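Local coordinates for immunoglobulin-like protein (Pseudomonas aeruginosa, PDB 3N6Y) that is of unknown function but adopts an immunoglobulin-like beta-sandwich fold of the E-set type and is probably exported by way of a signal peptide, at residues A[49-63]-A[93-107]. Numbering follows the deposited sequence. Where two conformers were deposited one is given.
Sequences GTKFGMRYQLSGKQE and KLVPGAPTDVMAYEF
Strands 51-56 and 101-106 run antiparallel, their axes 4.6 Å apart at closest. Phe52, Met54 and Tyr56 form hydrogen-bonded pairs with Tyr105, Met103 and Asp101, each closed by two N-H to O=C bonds. Past the last bridge Gly49 N bonds Phe107 O and Phe107 N bonds Thr50 O. On its other edge strand 51-59 pairs with residues of strands 7-8 and 13-14.

Phe52, Tyr56 and Met103 face the interior between the two sheets, and buried Phe107 joins them. Phe52 CE1 meets Phe107 CZ at 3.7 Å, the ring planes inclined at 56°. In one of two conformers Tyr56 CG sits between its own backbone N and carbonyl carbon (chi1 37°), which swings the ring across the neighbouring strand. Asp101 O then lies 3.6 Å above the ring centre, and Asp101 CB approaches Tyr56 CE2. The selenomethionines Met54 (one conformer) and Met103 run side by side, and Met103 reaches Leu70 and Leu120 of the facing sheet. On the other side of the strands Arg55 CG packs on Val102 CG2, while its guanidinium turns to Glu13 and Gln36.

Beyond the ladder, Lys61 reaches into the bend formed by residues 95-101. Its chain folds at chi3 (-73°), passing Leu94 CD2. Lys61 NZ bonds Asp101 OD1 at 2.8 Å, on the syn lone pair, as a salt bridge. Lys61 NZ also bonds Ala98 O at 2.8 Å and, from above the carbonyl plane, Val95 O at 3.0 Å. Ala98 N reaches Val95 O from the opposite face, closing the type I turn. A water joins Lys61 NZ, Val95 N and Asp101 OD2. Lys93 NZ makes a salt bridge to Glu63 OE1.

Three protein acceptors thus grip one buried ammonium, which ties the turn to the strand pair and probably favours an ionised Asp101.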
ATOM      1  N   GLY A  49      15.443  -4.629   0.811  1.00 17.33           N
ATOM      2  CA  GLY A  49      14.724  -5.862   0.643  1.00 17.95           C
ATOM      3  C   GLY A  49      13.489  -5.950   1.520  1.00 17.02           C
ATOM      4  O   GLY A  49      12.730  -6.870   1.406  1.00 20.70           O
ATOM      5  N   THR A  50      13.298  -4.982   2.403  1.00 17.12           N
ATOM      6  CA  THR A  50      12.113  -4.988   3.271  1.00 15.78           C
ATOM      7  C   THR A  50      10.904  -4.485   2.510  1.00 14.89           C
ATOM      8  O   THR A  50      10.967  -3.421   1.931  1.00 15.44           O
ATOM      9  CB  THR A  50      12.337  -4.085   4.481  1.00 15.44           C
ATOM     10  OG1 THR A  50      13.462  -4.543   5.216  1.00 17.72           O
ATOM     11  CG2 THR A  50      11.120  -4.048   5.463  1.00 15.93           C
ATOM     12  N   LYS A  51       9.846  -5.276   2.492  1.00 15.03           N
ATOM     13  CA  LYS A  51       8.544  -4.919   1.924  1.00 16.01           C
ATOM     14  C   LYS A  51       7.499  -4.766   3.014  1.00 15.77           C
ATOM     15  O   LYS A  51       7.364  -5.622   3.901  1.00 14.76           O
ATOM     16  CB  LYS A  51       8.130  -5.946   0.861  1.00 16.98           C
ATOM     17  CG  LYS A  51       6.733  -5.777   0.310  1.00 18.26           C
ATOM     18  CD  LYS A  51       6.445  -6.955  -0.628  1.00 21.00           C
ATOM     19  CE  LYS A  51       4.990  -6.950  -1.039  1.00 25.36           C
ATOM     20  NZ  LYS A  51       4.650  -8.138  -1.901  1.00 28.30           N
ATOM     21  N   PHE A  52       6.761  -3.649   2.991  1.00 13.92           N
ATOM     22  CA  PHE A  52       5.754  -3.419   3.987  1.00 14.01           C
ATOM     23  C   PHE A  52       4.498  -2.776   3.399  1.00 13.22           C
ATOM     24  O   PHE A  52       4.529  -2.229   2.297  1.00 13.58           O
ATOM     25  CB  PHE A  52       6.263  -2.524   5.140  1.00 13.39           C
ATOM     26  CG  PHE A  52       6.645  -1.118   4.699  1.00 13.85           C
ATOM     27  CD1 PHE A  52       7.856  -0.853   4.072  1.00 14.15           C
ATOM     28  CD2 PHE A  52       5.750  -0.061   4.868  1.00 15.04           C
ATOM     29  CE1 PHE A  52       8.176   0.412   3.654  1.00 14.74           C
ATOM     30  CE2 PHE A  52       6.082   1.228   4.472  1.00 15.40           C
ATOM     31  CZ  PHE A  52       7.288   1.461   3.851  1.00 14.67           C
ATOM     32  N   GLY A  53       3.408  -2.879   4.122  1.00 12.81           N
ATOM     33  CA  GLY A  53       2.165  -2.270   3.714  1.00 13.13           C
ATOM     34  C   GLY A  53       0.956  -2.991   4.250  1.00 13.80           C
ATOM     35  O   GLY A  53       0.982  -3.497   5.384  1.00 13.10           O
HETATM   36  N   MSE A  54      -0.094  -3.007   3.449  1.00 13.90           N
HETATM   37  CA  MSE A  54      -1.424  -3.485   3.775  0.80 14.58           C
HETATM   38  C   MSE A  54      -1.926  -4.539   2.761  1.00 13.76           C
HETATM   39  O   MSE A  54      -1.615  -4.445   1.549  1.00 13.81           O
HETATM   40  CB  MSE A  54      -2.405  -2.281   3.833  0.80 13.49           C
HETATM   41  CG  MSE A  54      -2.258  -1.407   5.077  0.80 13.88           C
HETATM   42 SE   MSE A  54      -3.581   0.008   4.997  0.80 13.05          SE
HETATM   43  CE  MSE A  54      -2.930   0.920   3.446  0.80 11.91           C
ATOM     44  N   ARG A  55      -2.754  -5.478   3.241  1.00 15.51           N
ATOM     45  CA  ARG A  55      -3.472  -6.416   2.404  1.00 16.47           C
ATOM     46  C   ARG A  55      -4.894  -6.421   2.962  1.00 15.95           C
ATOM     47  O   ARG A  55      -5.113  -6.445   4.178  1.00 16.86           O
ATOM     48  CB  ARG A  55      -2.853  -7.808   2.403  1.00 17.56           C
ATOM     49  CG  ARG A  55      -3.576  -8.772   1.472  1.00 18.69           C
ATOM     50  CD  ARG A  55      -2.741  -9.998   1.184  1.00 19.45           C
ATOM     51  NE  ARG A  55      -2.481 -10.716   2.439  1.00 20.76           N
ATOM     52  CZ  ARG A  55      -1.413 -11.474   2.659  1.00 21.15           C
ATOM     53  NH1 ARG A  55      -0.488 -11.648   1.731  1.00 21.24           N
ATOM     54  NH2 ARG A  55      -1.256 -12.046   3.838  1.00 21.81           N
ATOM     55  N   TYR A  56      -5.866  -6.372   2.080  1.00 16.67           N
ATOM     56  CA  TYR A  56      -7.262  -6.162   2.454  0.50 16.94           C
ATOM     57  C   TYR A  56      -8.189  -6.821   1.424  1.00 16.61           C
ATOM     58  O   TYR A  56      -7.762  -7.206   0.315  1.00 16.75           O
ATOM     59  CB  TYR A  56      -7.586  -4.652   2.603  0.50 16.72           C
ATOM     60  CG  TYR A  56      -6.891  -3.767   1.594  0.50 16.03           C
ATOM     61  CD1 TYR A  56      -5.630  -3.259   1.851  0.50 15.90           C
ATOM     62  CD2 TYR A  56      -7.473  -3.476   0.360  0.50 16.42           C
ATOM     63  CE1 TYR A  56      -4.979  -2.484   0.936  0.50 15.56           C
ATOM     64  CE2 TYR A  56      -6.836  -2.689  -0.545  0.50 15.99           C
ATOM     65  CZ  TYR A  56      -5.568  -2.210  -0.264  0.50 15.51           C
ATOM     66  OH  TYR A  56      -4.873  -1.447  -1.161  0.50 15.93           O
ATOM     67  N   GLN A  57      -9.448  -6.955   1.794  1.00 18.36           N
ATOM     68  CA  GLN A  57     -10.489  -7.489   0.913  1.00 18.64           C
ATOM     69  C   GLN A  57     -11.534  -6.407   0.673  1.00 17.89           C
ATOM     70  O   GLN A  57     -11.904  -5.660   1.616  1.00 18.49           O
ATOM     71  CB  GLN A  57     -11.157  -8.714   1.531  1.00 21.08           C
ATOM     72  CG  GLN A  57     -10.213  -9.832   1.893  1.00 22.12           C
ATOM     73  CD  GLN A  57     -10.916 -10.905   2.697  1.00 25.85           C
ATOM     74  OE1 GLN A  57     -11.740 -11.626   2.166  1.00 29.33           O
ATOM     75  NE2 GLN A  57     -10.636 -10.963   4.001  1.00 34.06           N
ATOM     76  N   LEU A  58     -11.921  -6.271  -0.601  1.00 18.13           N
ATOM     77  CA  LEU A  58     -12.958  -5.333  -1.023  1.00 17.96           C
ATOM     78  C   LEU A  58     -14.169  -6.064  -1.617  1.00 18.13           C
ATOM     79  O   LEU A  58     -14.024  -6.874  -2.549  1.00 19.32           O
ATOM     80  CB  LEU A  58     -12.408  -4.384  -2.084  1.00 17.63           C
ATOM     81  CG  LEU A  58     -11.250  -3.468  -1.670  1.00 17.31           C
ATOM     82  CD1 LEU A  58     -10.654  -2.709  -2.911  1.00 17.81           C
ATOM     83  CD2 LEU A  58     -11.714  -2.504  -0.539  1.00 17.47           C
ATOM     84  N   SER A  59     -15.357  -5.735  -1.098  1.00 19.03           N
ATOM     85  CA  SER A  59     -16.620  -6.173  -1.685  1.00 19.53           C
ATOM     86  C   SER A  59     -17.085  -5.103  -2.681  1.00 18.97           C
ATOM     87  O   SER A  59     -16.709  -3.916  -2.551  1.00 18.87           O
ATOM     88  CB  SER A  59     -17.680  -6.375  -0.595  1.00 21.23           C
ATOM     89  OG  SER A  59     -17.934  -5.166   0.136  1.00 22.05           O
ATOM     90  N   GLY A  60     -17.915  -5.510  -3.657  1.00 18.31           N
ATOM     91  CA  GLY A  60     -18.529  -4.558  -4.600  1.00 17.91           C
ATOM     92  C   GLY A  60     -17.707  -4.155  -5.814  1.00 17.69           C
ATOM     93  O   GLY A  60     -18.145  -3.317  -6.622  1.00 18.64           O
ATOM     94  N   LYS A  61     -16.535  -4.774  -5.982  1.00 16.89           N
ATOM     95  CA  LYS A  61     -15.643  -4.409  -7.081  1.00 15.82           C
ATOM     96  C   LYS A  61     -16.271  -4.765  -8.447  1.00 16.54           C
ATOM     97  O   LYS A  61     -16.703  -5.909  -8.663  1.00 17.24           O
ATOM     98  CB  LYS A  61     -14.292  -5.120  -6.951  1.00 15.20           C
ATOM     99  CG  LYS A  61     -13.458  -4.673  -5.747  1.00 15.43           C
ATOM    100  CD  LYS A  61     -12.020  -5.247  -5.835  1.00 14.98           C
ATOM    101  CE  LYS A  61     -11.959  -6.720  -5.555  1.00 15.06           C
ATOM    102  NZ  LYS A  61     -10.546  -7.176  -5.798  1.00 14.08           N
ATOM    103  N   GLN A  62     -16.327  -3.788  -9.352  1.00 16.80           N
ATOM    104  CA  GLN A  62     -16.921  -3.982 -10.659  1.00 17.89           C
ATOM    105  C   GLN A  62     -16.042  -3.356 -11.727  1.00 17.64           C
ATOM    106  O   GLN A  62     -15.149  -2.584 -11.414  1.00 17.56           O
ATOM    107  CB  GLN A  62     -18.350  -3.401 -10.691  1.00 19.06           C
ATOM    108  CG  GLN A  62     -19.262  -4.246  -9.804  1.00 20.46           C
ATOM    109  CD  GLN A  62     -20.590  -3.607  -9.453  1.00 22.57           C
ATOM    110  OE1 GLN A  62     -20.651  -2.423  -9.056  1.00 24.59           O
ATOM    111  NE2 GLN A  62     -21.665  -4.417  -9.521  1.00 23.30           N
ATOM    112  N   GLU A  63     -16.263  -3.748 -12.987  1.00 19.85           N
ATOM    113  CA  GLU A  63     -15.387  -3.289 -14.071  1.00 21.22           C
ATOM    114  C   GLU A  63     -15.448  -1.795 -14.322  1.00 22.06           C
ATOM    115  O   GLU A  63     -14.442  -1.188 -14.688  1.00 23.08           O
ATOM    116  CB  GLU A  63     -15.715  -4.014 -15.374  1.00 22.88           C
ATOM    117  CG  GLU A  63     -15.436  -5.472 -15.382  1.00 23.95           C
ATOM    118  CD  GLU A  63     -13.949  -5.817 -15.251  1.00 26.00           C
ATOM    119  OE1 GLU A  63     -13.067  -4.957 -15.486  1.00 28.20           O
ATOM    120  OE2 GLU A  63     -13.672  -6.977 -14.925  1.00 25.33           O
ATOM    121  N   LYS A  93      -6.457  -0.276 -11.274  1.00 20.23           N
ATOM    122  CA  LYS A  93      -7.811  -0.709 -11.692  1.00 21.40           C
ATOM    123  C   LYS A  93      -8.282  -1.861 -10.787  1.00 19.41           C
ATOM    124  O   LYS A  93      -7.549  -2.788 -10.513  1.00 19.77           O
ATOM    125  CB  LYS A  93      -7.812  -1.161 -13.155  1.00 24.62           C
ATOM    126  CG  LYS A  93      -9.160  -1.716 -13.663  1.00 29.31           C
ATOM    127  CD  LYS A  93      -9.292  -1.535 -15.191  1.00 32.61           C
ATOM    128  CE  LYS A  93     -10.432  -2.342 -15.822  1.00 35.88           C
ATOM    129  NZ  LYS A  93     -11.779  -2.174 -15.178  1.00 38.85           N
ATOM    130  N   LEU A  94      -9.528  -1.764 -10.322  1.00 16.87           N
ATOM    131  CA  LEU A  94     -10.131  -2.823  -9.556  1.00 16.47           C
ATOM    132  C   LEU A  94     -10.375  -4.067 -10.414  1.00 16.04           C
ATOM    133  O   LEU A  94     -10.839  -3.993 -11.530  1.00 17.44           O
ATOM    134  CB  LEU A  94     -11.459  -2.321  -8.974  1.00 16.82           C
ATOM    135  CG  LEU A  94     -11.302  -1.263  -7.862  1.00 17.22           C
ATOM    136  CD1 LEU A  94     -12.671  -0.627  -7.636  1.00 18.04           C
ATOM    137  CD2 LEU A  94     -10.727  -1.868  -6.579  1.00 17.21           C
ATOM    138  N   VAL A  95     -10.040  -5.222  -9.869  1.00 15.76           N
ATOM    139  CA  VAL A  95     -10.250  -6.507 -10.545  1.00 15.70           C
ATOM    140  C   VAL A  95     -11.269  -7.282  -9.745  1.00 15.32           C
ATOM    141  O   VAL A  95     -10.958  -7.766  -8.676  1.00 15.46           O
ATOM    142  CB  VAL A  95      -8.927  -7.293 -10.625  1.00 16.30           C
ATOM    143  CG1 VAL A  95      -9.132  -8.661 -11.140  1.00 16.53           C
ATOM    144  CG2 VAL A  95      -7.900  -6.494 -11.470  1.00 15.78           C
ATOM    145  N   PRO A  96     -12.508  -7.408 -10.257  1.00 15.19           N
ATOM    146  CA  PRO A  96     -13.583  -7.977  -9.442  1.00 15.95           C
ATOM    147  C   PRO A  96     -13.233  -9.346  -8.815  1.00 16.33           C
ATOM    148  O   PRO A  96     -13.556  -9.625  -7.656  1.00 16.50           O
ATOM    149  CB  PRO A  96     -14.752  -8.084 -10.440  1.00 16.63           C
ATOM    150  CG  PRO A  96     -14.498  -6.973 -11.432  1.00 16.08           C
ATOM    151  CD  PRO A  96     -12.997  -6.911 -11.555  1.00 15.61           C
ATOM    152  N   GLY A  97     -12.517 -10.174  -9.535  1.00 16.21           N
ATOM    153  CA  GLY A  97     -12.316 -11.553  -9.078  1.00 17.41           C
ATOM    154  C   GLY A  97     -11.049 -11.769  -8.315  1.00 16.82           C
ATOM    155  O   GLY A  97     -10.743 -12.901  -7.922  1.00 18.23           O
ATOM    156  N   ALA A  98     -10.281 -10.702  -8.078  1.00 15.96           N
ATOM    157  CA  ALA A  98      -9.128 -10.805  -7.154  1.00 16.64           C
ATOM    158  C   ALA A  98      -9.556 -10.862  -5.684  1.00 17.53           C
ATOM    159  O   ALA A  98     -10.178  -9.914  -5.169  1.00 16.69           O
ATOM    160  CB  ALA A  98      -8.116  -9.646  -7.403  1.00 15.17           C
ATOM    161  N   PRO A  99      -9.255 -11.980  -4.990  1.00 18.22           N
ATOM    162  CA  PRO A  99      -9.749 -12.078  -3.597  1.00 18.54           C
ATOM    163  C   PRO A  99      -9.181 -11.035  -2.602  1.00 18.21           C
ATOM    164  O   PRO A  99      -9.855 -10.641  -1.680  1.00 19.09           O
ATOM    165  CB  PRO A  99      -9.375 -13.506  -3.191  1.00 19.83           C
ATOM    166  CG  PRO A  99      -8.326 -13.919  -4.100  1.00 20.39           C
ATOM    167  CD  PRO A  99      -8.559 -13.214  -5.407  1.00 19.51           C
ATOM    168  N   THR A 100      -7.943 -10.614  -2.824  1.00 18.24           N
ATOM    169  CA  THR A 100      -7.312  -9.617  -1.989  1.00 18.16           C
ATOM    170  C   THR A 100      -6.707  -8.528  -2.862  1.00 17.33           C
ATOM    171  O   THR A 100      -6.361  -8.730  -4.022  1.00 18.63           O
ATOM    172  CB  THR A 100      -6.202 -10.193  -1.096  1.00 19.53           C
ATOM    173  OG1 THR A 100      -5.196 -10.790  -1.908  1.00 21.23           O
ATOM    174  CG2 THR A 100      -6.757 -11.254  -0.155  1.00 21.37           C
ATOM    175  N   ASP A 101      -6.558  -7.368  -2.240  1.00 16.84           N
ATOM    176  CA  ASP A 101      -5.902  -6.211  -2.821  1.00 16.02           C
ATOM    177  C   ASP A 101      -4.768  -5.811  -1.865  1.00 15.87           C
ATOM    178  O   ASP A 101      -4.856  -6.063  -0.694  1.00 15.35           O
ATOM    179  CB  ASP A 101      -6.912  -5.068  -2.945  1.00 16.70           C
ATOM    180  CG  ASP A 101      -7.938  -5.307  -4.045  1.00 17.73           C
ATOM    181  OD1 ASP A 101      -8.920  -6.034  -3.796  1.00 18.43           O
ATOM    182  OD2 ASP A 101      -7.715  -4.782  -5.162  1.00 19.13           O
ATOM    183  N   VAL A 102      -3.677  -5.318  -2.410  1.00 15.56           N
ATOM    184  CA  VAL A 102      -2.454  -5.020  -1.677  1.00 14.93           C
ATOM    185  C   VAL A 102      -1.995  -3.621  -2.005  1.00 14.30           C
ATOM    186  O   VAL A 102      -2.100  -3.147  -3.137  1.00 14.68           O
ATOM    187  CB  VAL A 102      -1.349  -5.995  -2.063  1.00 16.35           C
ATOM    188  CG1 VAL A 102       0.021  -5.606  -1.447  1.00 17.71           C
ATOM    189  CG2 VAL A 102      -1.723  -7.430  -1.667  1.00 16.95           C
HETATM  190  N   MSE A 103      -1.504  -2.957  -0.986  1.00 14.11           N
HETATM  191  CA  MSE A 103      -0.764  -1.699  -1.135  1.00 13.83           C
HETATM  192  C   MSE A 103       0.538  -1.864  -0.358  1.00 13.43           C
HETATM  193  O   MSE A 103       0.549  -1.849   0.874  1.00 14.84           O
HETATM  194  CB  MSE A 103      -1.535  -0.483  -0.617  1.00 14.31           C
HETATM  195  CG  MSE A 103      -0.725   0.766  -0.793  1.00 13.67           C
HETATM  196 SE   MSE A 103      -1.757   2.303  -0.148  1.00 12.67          SE
HETATM  197  CE  MSE A 103      -0.333   3.614  -0.477  1.00 14.63           C
ATOM    198  N   ALA A 104       1.626  -2.023  -1.098  1.00 13.32           N
ATOM    199  CA  ALA A 104       2.934  -2.273  -0.498  1.00 13.05           C
ATOM    200  C   ALA A 104       4.033  -1.420  -1.106  1.00 12.44           C
ATOM    201  O   ALA A 104       3.928  -0.953  -2.286  1.00 14.10           O
ATOM    202  CB  ALA A 104       3.293  -3.748  -0.562  1.00 13.05           C
ATOM    203  N   TYR A 105       5.105  -1.297  -0.338  1.00 12.86           N
ATOM    204  CA  TYR A 105       6.304  -0.597  -0.721  1.00 12.83           C
ATOM    205  C   TYR A 105       7.492  -1.454  -0.333  1.00 13.43           C
ATOM    206  O   TYR A 105       7.495  -1.975   0.787  1.00 14.82           O
ATOM    207  CB  TYR A 105       6.402   0.771  -0.049  1.00 12.29           C
ATOM    208  CG  TYR A 105       7.462   1.665  -0.652  1.00 13.02           C
ATOM    209  CD1 TYR A 105       8.757   1.650  -0.169  1.00 13.24           C
ATOM    210  CD2 TYR A 105       7.165   2.510  -1.733  1.00 12.69           C
ATOM    211  CE1 TYR A 105       9.747   2.473  -0.733  1.00 13.45           C
ATOM    212  CE2 TYR A 105       8.159   3.355  -2.316  1.00 13.02           C
ATOM    213  CZ  TYR A 105       9.434   3.322  -1.779  1.00 14.14           C
ATOM    214  OH  TYR A 105      10.407   4.113  -2.297  1.00 16.71           O
ATOM    215  N   GLU A 106       8.459  -1.584  -1.256  1.00 14.63           N
ATOM    216  CA  GLU A 106       9.684  -2.330  -0.989  0.50 15.15           C
ATOM    217  C   GLU A 106      10.931  -1.455  -1.193  1.00 14.81           C
ATOM    218  O   GLU A 106      11.047  -0.712  -2.184  1.00 15.33           O
ATOM    219  CB  GLU A 106       9.758  -3.626  -1.828  0.50 16.35           C
ATOM    220  CG  GLU A 106      10.816  -4.607  -1.319  0.50 17.33           C
ATOM    221  CD  GLU A 106      10.742  -6.009  -1.924  0.50 18.27           C
ATOM    222  OE1 GLU A 106       9.627  -6.494  -2.231  0.50 18.19           O
ATOM    223  OE2 GLU A 106      11.810  -6.662  -2.058  0.50 20.10           O
ATOM    224  N   PHE A 107      11.871  -1.565  -0.259  1.00 15.06           N
ATOM    225  CA  PHE A 107      13.127  -0.844  -0.355  1.00 15.59           C
ATOM    226  C   PHE A 107      14.017  -1.654  -1.319  1.00 16.88           C
ATOM    227  O   PHE A 107      14.688  -2.610  -0.912  1.00 19.57           O
ATOM    228  CB  PHE A 107      13.819  -0.733   1.004  1.00 16.54           C
ATOM    229  CG  PHE A 107      13.049   0.062   2.057  1.00 16.02           C
ATOM    230  CD1 PHE A 107      12.330   1.203   1.719  1.00 15.60           C
ATOM    231  CD2 PHE A 107      13.094  -0.309   3.383  1.00 16.36           C
ATOM    232  CE1 PHE A 107      11.632   1.913   2.676  1.00 16.15           C
ATOM    233  CE2 PHE A 107      12.420   0.413   4.380  1.00 18.41           C
ATOM    234  CZ  PHE A 107      11.677   1.545   4.013  1.00 17.02           C
TER
HETATM  235  O   HOH W   1      -4.671  -1.989  -3.535  1.00 20.58           O
HETATM  236  O   HOH W   2     -10.974 -12.461  -0.152  1.00 31.40           O
HETATM  237  O   HOH W   3     -10.494  -7.828  -2.480  1.00 18.92           O
HETATM  238  O   HOH W   4      -8.571  -5.730  -7.343  1.00 18.46           O
HETATM  239  O   HOH W   5     -12.545  -2.031 -12.521  1.00 22.01           O
HETATM  240  O   HOH W   6     -10.521  -5.160 -13.966  1.00 27.03           O